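Local coordinates for protein beta-hexosaminidase Amuc_2018 (Akkermansia muciniphila, PDB 6JEB) that hydrolyses terminal non-reducing N-acetylglucosamine and N-acetylgalactosamine residues from N-acetyl-beta-D-hexosaminides, including terminally unbranched N-glycans and chitobiose, as a family 20 glycoside hydrolase, at residues A[132-137]-A[142-147]; A[192-197]-A[203-208]. All blocks are in the same frame, centred on the assembly; numbering follows the deposited sequence.

Interaction 1 (A[132-137]-A[142-147]); sequences QGWRLP and PKLKSV
L144 lays its CD2 methyl over one face of the W134 indole, 3.9 Å from the centroid of the five-membered ring and only 7° off its normal, a well-centred CH-pi contact. Its other methyl, CD1, stands 3.5 Å from W134 NE1 and also lies near CE2. Both methyls thus rest on the same face, CD2 over the middle of the five-membered ring and CD1 above NE1, while the leucine CB comes down near CD1 of W134. The ring is presented to the helix because W134 CG lies anti to the backbone N (chi1 179°), carrying the indole out from the loop.

In the TIM barrel of the family 20 catalytic domain, 132-137 belongs to the loop after strand 123-127, and L144 sits in the short helix 143-148 that follows. F235 of helix 230-246 and L197 of helix 195-200 also touch L144.

What fixes the rotation of the indole is its own loop: W134 NE1 donates to L136 O at 2.8 Å, with the acceptor practically in the ring plane. The bond meets a lone pair of the carbonyl but is bent at the hydrogen, 139°. It satisfies the indole N-H inside a buried, otherwise apolar contact, and L144 CD1 stands 4.0 Å from the same L136 O. R135 turns its guanidinium back over G133 CA, 3.7 Å from the plane, and hydrogen-bonds the backbone oxygens of P99 and A100, just after strand 92-97, and of G163, just past strand 161-162. Q132 OE1 accepts from NE of the substrate-binding R101.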
loop_
_atom_site.group_PDB
_atom_site.type_symbol
_atom_site.label_atom_id
_atom_site.label_comp_id
_atom_site.label_asym_id
_atom_site.label_seq_id
_atom_site.Cartn_x
_atom_site.Cartn_y
_atom_site.Cartn_z
ATOM N N GLN A 132 -13.710 -12.233 -1.362
ATOM C CA GLN A 132 -13.840 -12.609 -2.764
ATOM C C GLN A 132 -12.720 -13.523 -3.241
ATOM O O GLN A 132 -12.734 -13.944 -4.405
ATOM C CB GLN A 132 -13.882 -11.347 -3.648
ATOM C CG GLN A 132 -15.092 -10.443 -3.421
ATOM C CD GLN A 132 -14.973 -9.548 -2.189
ATOM O OE1 GLN A 132 -13.921 -9.469 -1.558
ATOM N NE2 GLN A 132 -16.072 -8.878 -1.837
ATOM N N GLY A 133 -11.758 -13.837 -2.382
ATOM C CA GLY A 133 -10.645 -14.668 -2.787
ATOM C C GLY A 133 -9.538 -14.706 -1.757
ATOM O O GLY A 133 -9.443 -13.830 -0.887
ATOM N N TRP A 134 -8.696 -15.732 -1.862
ATOM C CA TRP A 134 -7.563 -15.956 -0.972
ATOM C C TRP A 134 -6.400 -16.359 -1.867
ATOM O O TRP A 134 -6.518 -17.336 -2.612
ATOM C CB TRP A 134 -7.896 -17.086 0.017
ATOM C CG TRP A 134 -6.773 -17.397 0.963
ATOM C CD1 TRP A 134 -5.576 -17.982 0.649
ATOM C CD2 TRP A 134 -6.721 -17.104 2.369
ATOM N NE1 TRP A 134 -4.784 -18.066 1.773
ATOM C CE2 TRP A 134 -5.470 -17.547 2.842
ATOM C CE3 TRP A 134 -7.625 -16.532 3.276
ATOM C CZ2 TRP A 134 -5.083 -17.417 4.180
ATOM C CZ3 TRP A 134 -7.233 -16.397 4.608
ATOM C CH2 TRP A 134 -5.978 -16.846 5.043
ATOM N N ARG A 135 -5.281 -15.620 -1.803
ATOM C CA ARG A 135 -4.212 -15.751 -2.792
ATOM C C ARG A 135 -2.901 -16.327 -2.256
ATOM O O ARG A 135 -1.950 -16.481 -3.044
ATOM C CB ARG A 135 -3.936 -14.405 -3.473
ATOM C CG ARG A 135 -5.179 -13.704 -4.007
ATOM C CD ARG A 135 -5.949 -14.573 -5.015
ATOM N NE ARG A 135 -7.161 -13.874 -5.421
ATOM C CZ ARG A 135 -8.253 -14.465 -5.900
ATOM N NH1 ARG A 135 -8.276 -15.781 -6.102
ATOM N NH2 ARG A 135 -9.325 -13.731 -6.181
ATOM N N LEU A 136 -2.813 -16.649 -0.958
ATOM C CA LEU A 136 -1.575 -17.142 -0.363
ATOM C C LEU A 136 -1.648 -18.649 -0.190
ATOM O O LEU A 136 -2.503 -19.127 0.570
ATOM C CB LEU A 136 -1.358 -16.493 1.001
ATOM C CG LEU A 136 -0.111 -17.015 1.720
ATOM C CD1 LEU A 136 1.168 -16.331 1.219
ATOM C CD2 LEU A 136 -0.238 -16.870 3.237
ATOM N N PRO A 137 -0.766 -19.430 -0.813
ATOM C CA PRO A 137 -0.768 -20.876 -0.559
ATOM C C PRO A 137 -0.194 -21.175 0.819
ATOM O O PRO A 137 0.752 -20.525 1.272
ATOM C CB PRO A 137 0.135 -21.424 -1.669
ATOM C CG PRO A 137 1.113 -20.302 -1.912
ATOM C CD PRO A 137 0.306 -19.029 -1.747
ATOM N N PRO A 142 -4.960 -27.362 1.821
ATOM C CA PRO A 142 -5.155 -27.373 0.364
ATOM C C PRO A 142 -6.474 -26.790 -0.090
ATOM O O PRO A 142 -6.591 -26.445 -1.273
ATOM C CB PRO A 142 -5.039 -28.858 -0.004
ATOM C CG PRO A 142 -5.378 -29.588 1.270
ATOM C CD PRO A 142 -4.822 -28.726 2.367
ATOM N N LYS A 143 -7.467 -26.650 0.794
ATOM C CA LYS A 143 -8.715 -26.041 0.360
ATOM C C LYS A 143 -8.596 -24.539 0.151
ATOM O O LYS A 143 -9.496 -23.947 -0.451
ATOM C CB LYS A 143 -9.875 -26.366 1.303
ATOM C CG LYS A 143 -10.218 -27.845 1.407
ATOM C CD LYS A 143 -11.521 -28.000 2.199
ATOM C CE LYS A 143 -11.836 -29.413 2.553
ATOM N NZ LYS A 143 -13.193 -29.459 3.162
ATOM N N LEU A 144 -7.517 -23.902 0.621
ATOM C CA LEU A 144 -7.307 -22.516 0.225
ATOM C C LEU A 144 -7.189 -22.418 -1.289
ATOM O O LEU A 144 -7.729 -21.489 -1.903
ATOM C CB LEU A 144 -6.062 -21.937 0.902
ATOM C CG LEU A 144 -6.101 -21.921 2.435
ATOM C CD1 LEU A 144 -4.777 -21.402 2.972
ATOM C CD2 LEU A 144 -7.252 -21.052 2.932
ATOM N N LYS A 145 -6.493 -23.379 -1.909
ATOM C CA LYS A 145 -6.398 -23.417 -3.366
ATOM C C LYS A 145 -7.689 -23.929 -3.994
ATOM O O LYS A 145 -8.250 -23.289 -4.888
ATOM C CB LYS A 145 -5.211 -24.283 -3.802
ATOM C CG LYS A 145 -5.142 -24.545 -5.307
ATOM C CD LYS A 145 -4.905 -23.280 -6.122
ATOM C CE LYS A 145 -4.897 -23.586 -7.623
ATOM N NZ LYS A 145 -4.571 -22.371 -8.463
ATOM N N SER A 146 -8.191 -25.077 -3.533
ATOM C CA SER A 146 -9.287 -25.714 -4.263
ATOM C C SER A 146 -10.602 -24.961 -4.115
ATOM O O SER A 146 -11.459 -25.037 -5.011
ATOM C CB SER A 146 -9.452 -27.167 -3.832
ATOM O OG SER A 146 -9.859 -27.234 -2.480
ATOM N N VAL A 147 -10.788 -24.245 -3.001
ATOM C CA VAL A 147 -12.029 -23.520 -2.733
ATOM C C VAL A 147 -11.810 -22.010 -2.655
ATOM O O VAL A 147 -12.393 -21.248 -3.430
ATOM C CB VAL A 147 -12.709 -24.032 -1.451
ATOM C CG1 VAL A 147 -13.981 -23.244 -1.183
ATOM C CG2 VAL A 147 -13.015 -25.530 -1.561
#

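Interaction 2 (A[192-197]-A[203-208]); sequences GHNQAL and EFFCFP. With ZN (zinc ion), chain B.
The backbones of 192-197 and 203-208 stay well apart, 8.3 Å between the CA atoms of L197 and F204, so the phenylalanine side chains reach across to the side chains and backbone of the helix start. The contact packs the beginning of helix 195-200 onto a 3-10 turn and loop, in the excursion after TIM-barrel strand 183-187. F205 sets its ring against the N-terminal end of the helix: the CZ corner lies 3.5 Å from N194 O, and N194 CB meets the ring edge in its plane, 3.8 Å from CE2. The CE1 side of that ring rests near the backbone carbon of L197. L197 also packs on F204, whose side chain it crosses at about a right angle, with L197 CD1 4.0 Å from F204 CD2. L197 CG lies anti to its own backbone N (chi1 -177°), which sends the branch toward both phenylalanines.

Beside N194, the charge-relay residue H193 faces the other way, its ND1 hydrogen-bonded to D130 and its NE2 to E258. N194 sits at the N-cap position, but its side chain makes no capping bond; ND2 donates to P191 O. Next to F205, C206 joins C226, C267 and C270 around the zinc ion, its SG lying 2.3 Å from the metal.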
loop_
_atom_site.group_PDB
_atom_site.type_symbol
_atom_site.label_atom_id
_atom_site.label_comp_id
_atom_site.label_asym_id
_atom_site.label_seq_id
_atom_site.Cartn_x
_atom_site.Cartn_y
_atom_site.Cartn_z
ATOM N N GLY A 192 -12.323 -10.560 10.377
ATOM C CA GLY A 192 -13.344 -10.460 9.357
ATOM C C GLY A 192 -12.773 -10.470 7.957
ATOM O O GLY A 192 -11.644 -10.915 7.716
ATOM N N HIS A 193 -13.567 -9.963 7.013
ATOM C CA HIS A 193 -13.223 -10.027 5.593
ATOM C C HIS A 193 -12.772 -11.436 5.214
ATOM O O HIS A 193 -11.791 -11.638 4.492
ATOM C CB HIS A 193 -12.190 -8.958 5.216
ATOM C CG HIS A 193 -12.800 -7.615 4.959
ATOM N ND1 HIS A 193 -13.341 -7.273 3.737
ATOM C CD2 HIS A 193 -12.986 -6.542 5.769
ATOM C CE1 HIS A 193 -13.815 -6.040 3.797
ATOM N NE2 HIS A 193 -13.615 -5.573 5.021
ATOM N N ASN A 194 -13.539 -12.421 5.687
ATOM C CA ASN A 194 -13.102 -13.810 5.690
ATOM C C ASN A 194 -14.096 -14.746 5.010
ATOM O O ASN A 194 -14.099 -15.948 5.302
ATOM C CB ASN A 194 -12.814 -14.282 7.122
ATOM C CG ASN A 194 -11.328 -14.355 7.423
ATOM O OD1 ASN A 194 -10.517 -14.636 6.538
ATOM N ND2 ASN A 194 -10.965 -14.130 8.679
ATOM N N GLN A 195 -14.931 -14.243 4.096
ATOM C CA GLN A 195 -15.894 -15.146 3.464
ATOM C C GLN A 195 -15.197 -16.239 2.658
ATOM O O GLN A 195 -15.676 -17.377 2.614
ATOM C CB GLN A 195 -16.912 -14.397 2.610
ATOM C CG GLN A 195 -18.017 -15.326 2.097
ATOM C CD GLN A 195 -19.208 -14.578 1.554
ATOM O OE1 GLN A 195 -19.520 -13.475 2.016
ATOM N NE2 GLN A 195 -19.885 -15.166 0.563
ATOM N N ALA A 196 -14.065 -15.922 2.019
ATOM C CA ALA A 196 -13.369 -16.944 1.240
ATOM C C ALA A 196 -12.822 -18.038 2.151
ATOM O O ALA A 196 -12.954 -19.236 1.851
ATOM C CB ALA A 196 -12.267 -16.315 0.382
ATOM N N LEU A 197 -12.239 -17.646 3.287
ATOM C CA LEU A 197 -11.775 -18.627 4.260
ATOM C C LEU A 197 -12.933 -19.470 4.792
ATOM O O LEU A 197 -12.784 -20.682 4.995
ATOM C CB LEU A 197 -11.032 -17.921 5.401
ATOM C CG LEU A 197 -10.413 -18.818 6.480
ATOM C CD1 LEU A 197 -9.388 -19.781 5.887
ATOM C CD2 LEU A 197 -9.798 -17.973 7.602
ATOM N N GLU A 203 -15.334 -24.655 9.576
ATOM C CA GLU A 203 -15.054 -25.049 10.949
ATOM C C GLU A 203 -14.225 -24.020 11.715
ATOM O O GLU A 203 -14.111 -24.143 12.940
ATOM C CB GLU A 203 -14.355 -26.415 10.976
ATOM C CG GLU A 203 -12.995 -26.458 10.257
ATOM C CD GLU A 203 -13.076 -27.010 8.841
ATOM O OE1 GLU A 203 -14.045 -26.682 8.126
ATOM O OE2 GLU A 203 -12.173 -27.785 8.441
ATOM N N PHE A 204 -13.645 -23.020 11.044
ATOM C CA PHE A 204 -12.898 -21.979 11.747
ATOM C C PHE A 204 -13.795 -20.891 12.327
ATOM O O PHE A 204 -13.279 -19.974 12.975
ATOM C CB PHE A 204 -11.888 -21.292 10.814
ATOM C CG PHE A 204 -10.778 -22.183 10.308
ATOM C CD1 PHE A 204 -10.584 -23.472 10.792
ATOM C CD2 PHE A 204 -9.903 -21.699 9.337
ATOM C CE1 PHE A 204 -9.532 -24.275 10.297
ATOM C CE2 PHE A 204 -8.857 -22.481 8.836
ATOM C CZ PHE A 204 -8.671 -23.773 9.315
ATOM N N PHE A 205 -15.109 -20.966 12.124
ATOM C CA PHE A 205 -16.011 -19.858 12.398
ATOM C C PHE A 205 -17.021 -20.227 13.478
ATOM O O PHE A 205 -17.318 -21.403 13.705
ATOM C CB PHE A 205 -16.706 -19.407 11.104
ATOM C CG PHE A 205 -15.746 -18.814 10.115
ATOM C CD1 PHE A 205 -14.914 -19.634 9.359
ATOM C CD2 PHE A 205 -15.619 -17.441 9.999
ATOM C CE1 PHE A 205 -13.979 -19.083 8.485
ATOM C CE2 PHE A 205 -14.701 -16.879 9.122
ATOM C CZ PHE A 205 -13.878 -17.697 8.358
ATOM N N CYS A 206 -17.550 -19.193 14.145
ATOM C CA CYS A 206 -18.502 -19.408 15.234
ATOM C C CYS A 206 -19.737 -20.161 14.756
ATOM O O CYS A 206 -20.278 -21.011 15.480
ATOM C CB CYS A 206 -18.927 -18.066 15.830
ATOM S SG CYS A 206 -17.577 -17.031 16.443
ATOM N N PHE A 207 -20.212 -19.844 13.553
ATOM C CA PHE A 207 -21.431 -20.425 12.992
ATOM C C PHE A 207 -21.075 -21.021 11.636
ATOM O O PHE A 207 -21.287 -20.395 10.586
ATOM C CB PHE A 207 -22.553 -19.387 12.920
ATOM C CG PHE A 207 -23.000 -18.902 14.273
ATOM C CD1 PHE A 207 -23.954 -19.611 14.995
ATOM C CD2 PHE A 207 -22.445 -17.763 14.841
ATOM C CE1 PHE A 207 -24.356 -19.191 16.249
ATOM C CE2 PHE A 207 -22.849 -17.327 16.099
ATOM C CZ PHE A 207 -23.809 -18.044 16.800
ATOM N N PRO A 208 -20.534 -22.237 11.623
ATOM C CA PRO A 208 -20.095 -22.839 10.358
ATOM C C PRO A 208 -21.258 -23.037 9.396
ATOM O O PRO A 208 -22.327 -23.542 9.763
ATOM C CB PRO A 208 -19.481 -24.177 10.793
ATOM C CG PRO A 208 -19.116 -23.973 12.227
ATOM C CD PRO A 208 -20.194 -23.077 12.783
HETATM ZN ZN ZN B . -16.978 -17.975 18.503
#

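How the interactions relate
Interaction 1 closes before interaction 2 opens along the chain, and their centres lie 13 Å apart on the same side of the chain's centre. Interaction 1 follows barrel strand 123-127 and interaction 2 follows its neighbour 183-187. The two meet directly: L144 CD2 packs 3.9 Å from L197 CD1, and G133 N lies 3.7 Å from A196 CB. F235 of helix 230-246 touches both leucines, so helices 143-148, 195-200 and 230-246 share one apolar layer. Charge-relay D130 lies just ahead of interaction 1, while interaction 2 carries H193 on one segment and, one residue beyond F205, the zinc ligand C206 on the other.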